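Side-chain contacts in transcription termination factor FttA (Methanosarcina mazei, PDB 2XR1), which binds two zinc ions and probably terminates archaeal transcription by cleaving nascent RNA where it leaves RNA polymerase, then degrading the released RNA: residues 149-154 and 272-277; 432-435 and 439-442; 581-586 and 605-610. All coordinates share one frame; numbering follows the deposited sequence.

Overall arrangement
Followed from the N terminus, the three contacts come in series along the chain; none encloses or crosses another. Contact 1 closes the longest loop, 117 residues, and brings a helix in the N-terminal part that carries the KH domains against helix 270-290 of the metallo-beta-lactamase portion. Contact 2 is local: three residues separate its segments, and it folds the end of helix 423-436 back on the chain leading to strand 445-448 of the beta-CASP parallel sheet. Contact 3 closes a loop of 18 residues at the zinc site. Centres lie about 29 Å apart for contacts 1 and 3, about 33 Å for contacts 1 and 2, and about 31 Å for contacts 2 and 3.

Contact 1: 149-154 and 272-277; sequences KNIREF and TRDLMV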
# COMPACT_ATOMS: atom_id res chain seq x y z
N LYS B 149 -23.30 18.12 28.17
CA LYS B 149 -24.21 19.24 27.96
C LYS B 149 -23.73 20.18 26.84
O LYS B 149 -24.54 20.60 26.03
CB LYS B 149 -24.48 19.98 29.30
CG LYS B 149 -24.74 21.48 29.27
CD LYS B 149 -24.98 22.02 30.69
CE LYS B 149 -24.34 23.41 30.96
NZ LYS B 149 -25.08 24.55 30.34
N ASN B 150 -22.44 20.49 26.80
CA ASN B 150 -21.90 21.37 25.75
C ASN B 150 -22.06 20.77 24.36
O ASN B 150 -22.43 21.48 23.42
CB ASN B 150 -20.42 21.69 25.99
CG ASN B 150 -20.21 22.75 27.03
OD1 ASN B 150 -20.80 23.83 26.96
ND2 ASN B 150 -19.34 22.48 27.98
N ILE B 151 -21.78 19.47 24.25
CA ILE B 151 -22.00 18.74 23.00
C ILE B 151 -23.48 18.77 22.57
O ILE B 151 -23.80 19.04 21.41
CB ILE B 151 -21.56 17.29 23.12
CG1 ILE B 151 -20.04 17.21 23.18
CG2 ILE B 151 -21.99 16.53 21.93
CD1 ILE B 151 -19.51 15.80 23.49
N ARG B 152 -24.38 18.51 23.49
CA ARG B 152 -25.80 18.55 23.15
C ARG B 152 -26.23 19.90 22.61
O ARG B 152 -26.91 19.94 21.61
CB ARG B 152 -26.65 18.14 24.35
CG ARG B 152 -26.55 16.65 24.60
CD ARG B 152 -27.09 16.26 25.95
NE ARG B 152 -27.02 14.81 26.14
CZ ARG B 152 -27.68 14.15 27.08
NH1 ARG B 152 -28.48 14.78 27.95
NH2 ARG B 152 -27.57 12.82 27.15
N GLU B 153 -25.81 20.99 23.26
CA GLU B 153 -26.10 22.35 22.79
C GLU B 153 -25.46 22.63 21.43
O GLU B 153 -26.08 23.25 20.58
CB GLU B 153 -25.63 23.41 23.80
CG GLU B 153 -26.75 23.85 24.77
CD GLU B 153 -26.29 24.89 25.78
OE1 GLU B 153 -25.16 24.75 26.30
OE2 GLU B 153 -27.08 25.84 26.05
N PHE B 154 -24.23 22.16 21.24
CA PHE B 154 -23.51 22.31 19.98
C PHE B 154 -24.20 21.58 18.81
O PHE B 154 -24.24 22.08 17.70
CB PHE B 154 -22.06 21.84 20.14
CG PHE B 154 -21.31 21.79 18.86
CD1 PHE B 154 -20.59 22.89 18.42
CD2 PHE B 154 -21.35 20.64 18.06
CE1 PHE B 154 -19.93 22.84 17.21
CE2 PHE B 154 -20.71 20.59 16.85
CZ PHE B 154 -19.99 21.68 16.42
N THR B 272 -17.34 6.96 23.72
CA THR B 272 -16.16 7.37 23.01
C THR B 272 -16.34 8.78 22.48
O THR B 272 -15.44 9.60 22.54
CB THR B 272 -15.88 6.41 21.82
OG1 THR B 272 -15.60 5.12 22.35
CG2 THR B 272 -14.72 6.86 20.99
N ARG B 273 -17.50 9.05 21.92
CA ARG B 273 -17.73 10.32 21.31
C ARG B 273 -17.45 11.42 22.33
O ARG B 273 -16.70 12.35 22.08
CB ARG B 273 -19.17 10.38 20.87
CG ARG B 273 -19.40 11.34 19.76
CD ARG B 273 -20.07 12.56 20.20
NE ARG B 273 -21.37 12.36 20.82
CZ ARG B 273 -22.55 12.60 20.24
NH1 ARG B 273 -22.65 12.98 18.94
NH2 ARG B 273 -23.68 12.46 20.94
N ASP B 274 -18.06 11.27 23.50
CA ASP B 274 -17.95 12.30 24.53
C ASP B 274 -16.52 12.47 25.05
O ASP B 274 -16.05 13.62 25.25
CB ASP B 274 -18.89 11.97 25.68
CG ASP B 274 -20.38 12.05 25.26
OD1 ASP B 274 -20.69 12.61 24.18
OD2 ASP B 274 -21.24 11.56 26.05
N LEU B 275 -15.81 11.34 25.25
CA LEU B 275 -14.45 11.35 25.76
C LEU B 275 -13.52 11.96 24.73
O LEU B 275 -12.70 12.79 25.08
CB LEU B 275 -14.00 9.96 26.15
CG LEU B 275 -14.75 9.37 27.35
CD1 LEU B 275 -14.62 7.83 27.49
CD2 LEU B 275 -14.33 10.14 28.58
N MET B 276 -13.70 11.59 23.47
CA MET B 276 -12.88 12.06 22.38
C MET B 276 -12.89 13.59 22.30
O MET B 276 -11.85 14.23 22.13
CB MET B 276 -13.40 11.48 21.07
CG MET B 276 -12.84 12.14 19.81
SD MET B 276 -13.19 11.10 18.34
CE MET B 276 -14.94 11.44 18.07
N VAL B 277 -14.08 14.19 22.41
CA VAL B 277 -14.16 15.65 22.39
C VAL B 277 -13.41 16.24 23.59
O VAL B 277 -12.66 17.22 23.46
CB VAL B 277 -15.65 16.13 22.36
CG1 VAL B 277 -15.80 17.60 22.77
CG2 VAL B 277 -16.21 15.90 20.94
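The side chain of I151 overlaps D274, V277 and the guanidinium group of R273, reaching across from its own helix to a face of another. Its longer branch does most of the work. CG1 stands beside the backbone N (chi1 -71°) and the chain then runs on extended, which carries CD1 out to the facing helix. There the I151 CD1 methyl lies 3.5 Å from D274 OD1 and 4.0 Å from D274 CA, while V277 meets it with CB, also at 4.0 Å, and both V277 methyls are only slightly farther. The shorter branch, I151 CG2, sits over the centre of one face of the R273 guanidinium, 4.3 Å from R273 CZ. CD1 thus settles between the D274 carboxylate and V277, while CG2 lies over the flat charged group.

The polar groups beneath it are tied to their own helix and beyond. R273 NE makes a weak hydrogen bond, part of a salt bridge, to D274 OD1 at 3.4 Å, and D274 OD2 is bonded to H461. The carboxylate therefore has partners on both oxygens, which probably favours its charged form in this buried place.

The two short helical segments pass nearly at right angles (99°), with 11.0 Å between their axes, so their touching surface is small: I151 is the one residue of 149-154 that reaches 272-277, where R273, D274 and V277 receive it. Helix 146-157, in the N-terminal part that carries the KH domains, is held beside helix 270-290, which follows strand 266-268 of a metallo-beta-lactamase sheet. F154 and R273 both lean on helix 299-306, R273 also touches strand 308-310, and D274 packs on I457 of helix 451-460.

Contact 2: 432-435 and 439-442; sequences EESI and LIPE
Two backbone hydrogen bonds converge on S434 O. L439 N donates the stronger at 2.9 Å, with the N-H pointing fairly straight at the oxygen (158°) from a position tilted out of the carbonyl plane; I440 N adds a weak one at 3.4 Å. A carbonyl near the helix end is thereby taken up by the chain that has just turned back.

Van der Waals packing accompanies these bonds. I440 folds towards the helix, its CG1 beside the backbone N and CD1 extended beyond (chi2 173°), so that CD1 covers S434 CB at 3.4 Å. I435 crosses I440 at a slant, CG1 facing I440 CB at 4.2 Å. I435 CG2 meets the E442 CG methylene at 4.0 Å, and the I435 CD1 methyl rests against a backbone oxygen, P441 O.

S434 OG is bonded to V430 O and to Q401, the latter on helix 393-409, against which L439, I440 and P441 also pack.

Strand 414-417, helix 423-436 and strand 445-448 form a beta-alpha-beta crossover in the six-stranded parallel sheet of the beta-CASP region, with strand 506-509 lying between the two strands; this contact makes its helix-to-strand turn.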
# COMPACT_ATOMS: atom_id res chain seq x y z
N GLU B 432 -11.35 4.59 47.17
CA GLU B 432 -12.54 4.88 47.95
C GLU B 432 -12.93 3.71 48.85
O GLU B 432 -13.30 3.90 50.01
CB GLU B 432 -13.72 5.32 47.06
CG GLU B 432 -14.86 4.26 46.80
CD GLU B 432 -15.98 4.26 47.86
OE1 GLU B 432 -16.38 5.35 48.31
OE2 GLU B 432 -16.49 3.17 48.21
N GLU B 433 -12.83 2.50 48.33
CA GLU B 433 -13.18 1.30 49.07
C GLU B 433 -12.20 1.11 50.20
O GLU B 433 -12.59 0.79 51.31
CB GLU B 433 -13.13 0.08 48.16
CG GLU B 433 -13.67 -1.21 48.77
CD GLU B 433 -13.89 -2.30 47.73
OE1 GLU B 433 -12.92 -2.66 47.02
OE2 GLU B 433 -15.04 -2.78 47.59
N SER B 434 -10.93 1.33 49.91
CA SER B 434 -9.90 1.10 50.89
C SER B 434 -10.07 2.04 52.05
O SER B 434 -10.05 1.61 53.19
CB SER B 434 -8.52 1.29 50.28
OG SER B 434 -8.42 0.65 49.03
N ILE B 435 -10.26 3.32 51.76
CA ILE B 435 -10.54 4.30 52.81
C ILE B 435 -11.81 3.94 53.57
O ILE B 435 -11.85 4.02 54.78
CB ILE B 435 -10.67 5.73 52.27
CG1 ILE B 435 -9.35 6.19 51.65
CG2 ILE B 435 -11.12 6.67 53.39
CD1 ILE B 435 -9.17 7.64 51.56
N LEU B 439 -8.64 0.82 55.55
CA LEU B 439 -7.51 0.02 55.08
C LEU B 439 -6.44 0.91 54.45
O LEU B 439 -5.31 0.50 54.30
CB LEU B 439 -8.04 -0.97 54.05
CG LEU B 439 -7.64 -2.44 53.97
CD1 LEU B 439 -7.82 -3.22 55.25
CD2 LEU B 439 -8.50 -3.05 52.84
N ILE B 440 -6.80 2.11 54.02
CA ILE B 440 -5.87 3.24 53.82
C ILE B 440 -6.43 4.28 54.78
O ILE B 440 -7.61 4.22 55.11
CB ILE B 440 -5.96 3.83 52.39
CG1 ILE B 440 -5.58 2.81 51.33
CG2 ILE B 440 -5.06 5.04 52.22
CD1 ILE B 440 -5.83 3.33 49.89
N PRO B 441 -5.60 5.23 55.26
CA PRO B 441 -6.16 6.25 56.20
C PRO B 441 -6.99 7.32 55.50
O PRO B 441 -6.72 7.65 54.35
CB PRO B 441 -4.91 6.89 56.81
CG PRO B 441 -3.80 5.92 56.54
CD PRO B 441 -4.13 5.29 55.22
N GLU B 442 -7.99 7.88 56.19
CA GLU B 442 -8.83 8.91 55.57
C GLU B 442 -7.96 10.13 55.29
O GLU B 442 -7.39 10.75 56.19
CB GLU B 442 -10.07 9.26 56.42
CG GLU B 442 -10.72 8.04 57.12
CD GLU B 442 -12.21 8.23 57.44
OE1 GLU B 442 -12.57 9.25 58.10
OE2 GLU B 442 -13.01 7.34 57.03

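Contact 3: 581-586 and 605-610; sequences SGHSDR and TEHGDE. With ZN (zinc ion), chain F.
H583 and H607 meet through their CE1 atoms, 3.8 Å apart, but the first segment prepares this meeting from its start. S581 OG accepts a hydrogen bond from the H583 backbone N at 3.2 Å (163°), an ST turn that fixes the bend; the same oxygen lies at the edge of the H583 ring, in its plane. G582 takes the turn with a positive phi, and its carbonyl O is bonded to H332, a ligand of one zinc.

H583 then projects to the second segment. The two histidine side chains cross at about a right angle, while the ring planes of H583 and H607 are inclined at 44° to each other, an oblique pairing. Only the H607 ring binds zinc here: H607 NE2 holds the zinc ion at 2.2 Å, and D249, H250 and D355 complete that site. The H607 CG points anti to the backbone N (chi1 -163°), which swings the ring from the loop toward the metal. H607 ND1 is held by T382, a second-shell partner of the zinc ligand, and H583 ND1 by E380; these bonds help fix the rotation of both rings. In the beta-CASP nucleases, E380, H583 and H607 probably correspond to sequence motifs A, B and C.

Farther along, D585 N-caps helix 586-594 through Q588 N, and R586 forms a salt bridge with D615.

H607 leaves the end of strand 602-606, which lies between strands 376-380 and 627-630, and D609 N-caps helix 610-624. The histidine pair thus sits where the end of strand 602-606 meets the loop between strand 573-576 and helix 586-594, with R586 anchored on helix 610-624.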
# COMPACT_ATOMS: atom_id res chain seq x y z
N SER B 581 -3.71 -1.06 34.00
CA SER B 581 -3.48 -0.54 32.68
C SER B 581 -4.73 -0.63 31.85
O SER B 581 -4.86 0.11 30.92
CB SER B 581 -2.34 -1.31 32.00
OG SER B 581 -2.71 -2.66 31.76
N GLY B 582 -5.62 -1.58 32.14
CA GLY B 582 -6.79 -1.83 31.30
C GLY B 582 -6.49 -2.64 30.04
O GLY B 582 -7.32 -2.69 29.13
N HIS B 583 -5.31 -3.28 29.98
CA HIS B 583 -4.97 -4.24 28.93
C HIS B 583 -4.86 -5.67 29.41
O HIS B 583 -4.50 -5.96 30.56
CB HIS B 583 -3.61 -3.91 28.37
CG HIS B 583 -3.54 -2.60 27.63
ND1 HIS B 583 -3.89 -2.47 26.30
CD2 HIS B 583 -3.10 -1.38 28.03
CE1 HIS B 583 -3.66 -1.23 25.92
NE2 HIS B 583 -3.17 -0.55 26.95
N SER B 584 -5.15 -6.58 28.50
CA SER B 584 -4.93 -7.97 28.69
C SER B 584 -3.46 -8.20 28.90
O SER B 584 -2.66 -7.71 28.14
CB SER B 584 -5.36 -8.72 27.43
OG SER B 584 -6.74 -8.73 27.31
N ASP B 585 -3.09 -8.97 29.91
CA ASP B 585 -1.70 -9.36 30.08
C ASP B 585 -1.36 -10.47 29.06
O ASP B 585 -2.18 -10.78 28.19
CB ASP B 585 -1.40 -9.77 31.52
CG ASP B 585 -1.92 -11.18 31.89
OD1 ASP B 585 -2.63 -11.82 31.07
OD2 ASP B 585 -1.60 -11.66 33.03
N ARG B 586 -0.16 -11.04 29.15
CA ARG B 586 0.27 -12.03 28.18
C ARG B 586 -0.67 -13.23 28.16
O ARG B 586 -1.13 -13.61 27.12
CB ARG B 586 1.71 -12.46 28.44
CG ARG B 586 2.11 -13.76 27.83
CD ARG B 586 2.43 -13.66 26.34
NE ARG B 586 3.00 -14.93 25.92
CZ ARG B 586 3.78 -15.14 24.88
NH1 ARG B 586 4.15 -14.17 24.06
NH2 ARG B 586 4.23 -16.37 24.68
N THR B 605 -0.42 -8.84 14.65
CA THR B 605 -0.25 -8.15 15.92
C THR B 605 0.28 -6.72 15.73
O THR B 605 0.92 -6.42 14.79
CB THR B 605 0.64 -8.97 16.84
OG1 THR B 605 1.92 -9.15 16.23
CG2 THR B 605 0.02 -10.31 17.12
N GLU B 606 -0.03 -5.86 16.67
CA GLU B 606 0.26 -4.46 16.61
C GLU B 606 0.18 -3.88 18.02
O GLU B 606 -0.07 -4.60 18.96
CB GLU B 606 -0.71 -3.73 15.66
CG GLU B 606 -2.17 -4.07 15.81
CD GLU B 606 -3.02 -3.09 16.66
OE1 GLU B 606 -2.75 -1.85 16.72
OE2 GLU B 606 -4.03 -3.57 17.25
N HIS B 607 0.46 -2.59 18.16
CA HIS B 607 0.31 -1.90 19.46
C HIS B 607 1.10 -2.61 20.56
O HIS B 607 0.55 -3.08 21.54
CB HIS B 607 -1.15 -1.79 19.80
CG HIS B 607 -1.46 -0.79 20.85
ND1 HIS B 607 -1.22 -1.02 22.18
CD2 HIS B 607 -2.12 0.39 20.79
CE1 HIS B 607 -1.66 0.00 22.89
NE2 HIS B 607 -2.22 0.87 22.07
N GLY B 608 2.41 -2.67 20.36
CA GLY B 608 3.34 -3.13 21.36
C GLY B 608 4.71 -2.69 20.93
O GLY B 608 4.88 -2.27 19.80
N ASP B 609 5.70 -2.74 21.81
CA ASP B 609 7.04 -2.49 21.34
C ASP B 609 7.45 -3.66 20.45
O ASP B 609 6.79 -4.70 20.47
CB ASP B 609 8.00 -2.20 22.48
CG ASP B 609 8.16 -3.38 23.46
OD1 ASP B 609 8.25 -4.57 23.03
OD2 ASP B 609 8.27 -3.08 24.69
N GLU B 610 8.47 -3.49 19.62
CA GLU B 610 8.81 -4.47 18.60
C GLU B 610 8.83 -5.90 19.11
O GLU B 610 8.12 -6.74 18.59
CB GLU B 610 10.15 -4.17 17.95
CG GLU B 610 10.40 -5.03 16.72
CD GLU B 610 11.66 -4.66 15.99
OE1 GLU B 610 12.55 -3.99 16.60
OE2 GLU B 610 11.75 -5.07 14.80
ZN ZN F . -3.61 2.36 22.80